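Side-chain contact in hemolysins related proteins containing CBS domains (Klebsiella pneumoniae subsp. pneumoniae, PDB 3HF7), which is of unknown function but carries a CBS-domain pair that binds AMP, as part of a membrane protein that may also bind flavin adenine dinucleotide: residues A[57-60]-A[61-65]. Numbering follows the deposited sequence.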
loop_
_atom_site.group_PDB
_atom_site.type_symbol
_atom_site.label_atom_id
_atom_site.label_comp_id
_atom_site.label_asym_id
_atom_site.label_seq_id
_atom_site.Cartn_x
_atom_site.Cartn_y
_atom_site.Cartn_z
ATOM N N ALA A 57 -7.333 11.137 2.169
ATOM C CA ALA A 57 -6.850 11.784 3.377
ATOM C C ALA A 57 -6.864 13.291 3.171
ATOM O O ALA A 57 -7.354 14.051 4.020
ATOM C CB ALA A 57 -5.443 11.294 3.702
ATOM N N TYR A 58 -6.328 13.701 2.024
ATOM C CA TYR A 58 -6.316 15.094 1.609
ATOM C C TYR A 58 -7.708 15.667 1.663
ATOM O O TYR A 58 -7.918 16.753 2.178
ATOM C CB TYR A 58 -5.828 15.183 0.176
ATOM C CG TYR A 58 -4.370 14.960 0.022
ATOM C CD1 TYR A 58 -3.580 14.600 1.120
ATOM C CD2 TYR A 58 -3.769 15.090 -1.230
ATOM C CE1 TYR A 58 -2.220 14.389 0.982
ATOM C CE2 TYR A 58 -2.400 14.879 -1.387
ATOM C CZ TYR A 58 -1.630 14.531 -0.272
ATOM O OH TYR A 58 -0.281 14.311 -0.419
ATOM N N ARG A 59 -8.650 14.912 1.113
ATOM C CA ARG A 59 -10.038 15.299 1.091
ATOM C C ARG A 59 -10.500 15.547 2.522
ATOM O O ARG A 59 -11.090 16.580 2.810
ATOM C CB ARG A 59 -10.882 14.211 0.424
ATOM C CG ARG A 59 -12.305 14.614 0.151
ATOM C CD ARG A 59 -13.182 13.404 -0.083
ATOM N NE ARG A 59 -14.402 13.494 0.722
ATOM C CZ ARG A 59 -14.614 12.834 1.869
ATOM N NH1 ARG A 59 -15.764 12.991 2.530
ATOM N NH2 ARG A 59 -13.688 12.001 2.352
ATOM N N LEU A 60 -10.203 14.616 3.424
ATOM C CA LEU A 60 -10.664 14.747 4.807
ATOM C C LEU A 60 -10.030 15.944 5.510
ATOM O O LEU A 60 -10.678 16.635 6.316
ATOM C CB LEU A 60 -10.387 13.461 5.568
ATOM C CG LEU A 60 -11.236 12.309 5.042
ATOM C CD1 LEU A 60 -10.677 10.981 5.469
ATOM C CD2 LEU A 60 -12.678 12.465 5.493
ATOM N N MET A 61 -8.762 16.181 5.166
ATOM C CA MET A 61 -7.978 17.271 5.713
ATOM C C MET A 61 -8.597 18.625 5.388
ATOM O O MET A 61 -8.521 19.540 6.202
ATOM C CB MET A 61 -6.540 17.208 5.189
ATOM C CG MET A 61 -5.648 16.258 5.944
ATOM S SD MET A 61 -4.125 15.845 5.061
ATOM C CE MET A 61 -3.194 17.365 5.131
ATOM N N THR A 62 -9.203 18.746 4.207
ATOM C CA THR A 62 -9.800 20.008 3.768
ATOM C C THR A 62 -11.100 20.349 4.505
ATOM O O THR A 62 -11.565 21.485 4.430
ATOM C CB THR A 62 -10.109 20.020 2.255
ATOM O OG1 THR A 62 -11.059 18.998 1.957
ATOM C CG2 THR A 62 -8.868 19.789 1.423
ATOM N N GLU A 63 -11.681 19.385 5.218
ATOM C CA GLU A 63 -12.997 19.588 5.841
ATOM C C GLU A 63 -12.975 20.428 7.109
ATOM O O GLU A 63 -11.901 20.747 7.625
ATOM C CB GLU A 63 -13.648 18.253 6.157
ATOM C CG GLU A 63 -14.222 17.575 4.953
ATOM C CD GLU A 63 -14.721 16.194 5.289
ATOM O OE1 GLU A 63 -14.814 15.878 6.500
ATOM O OE2 GLU A 63 -15.027 15.426 4.341
ATOM N N LYS A 64 -14.173 20.753 7.611
ATOM C CA LYS A 64 -14.347 21.608 8.795
ATOM C C LYS A 64 -13.695 21.052 10.078
ATOM O O LYS A 64 -12.960 21.774 10.746
ATOM C CB LYS A 64 -15.833 21.930 9.028
ATOM N N LYS A 65 -13.957 19.786 10.416
ATOM C CA LYS A 65 -13.376 19.169 11.627
ATOM C C LYS A 65 -11.854 19.012 11.531
ATOM O O LYS A 65 -11.315 18.717 10.451
ATOM C CB LYS A 65 -14.016 17.800 11.902
#
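Arg59 sends CG away from its backbone N (chi1 -171°) and bends at chi3, while Glu63 folds CG back beside its own N (chi1 -77°) and runs extended beyond it; the two ends thereby meet one turn apart. Glu63 OE2 sits 3.1 Å from Arg59 NH1, over one face of the guanidinium, with the guanidinium and carboxylate planes 84° apart. Since no N-H points at that oxygen, the salt bridge rests on charge alone; Arg59 NH2 has a second carboxylate partner in Glu56. Leu60 CD2 lies alongside the same carboxylate, 4.0 Å from Glu63 OE2. Three residues after Tyr58, Met61 places SD obliquely to the Tyr58 ring, 5.4 Å from its centroid and 4.2 Å from Tyr58 CD1, a Met-aromatic contact. Both residues face helix 23-31, where Tyr58 OH bonds to the carbonyl of Leu30 and Met61 packs on Val27 and Leu30. In the backbone, Met61 N bonds to Ala57 O at 2.8 Å, and Glu63 N reaches Leu60 O at 3.1 Å. Thr62 OG1 turns back onto Arg59 O at 2.6 Å, the i to i-3 side-chain-to-backbone bond that serine and threonine commonly make in helices, here around the last turn of helix 54-61, on the CBS-pair surface.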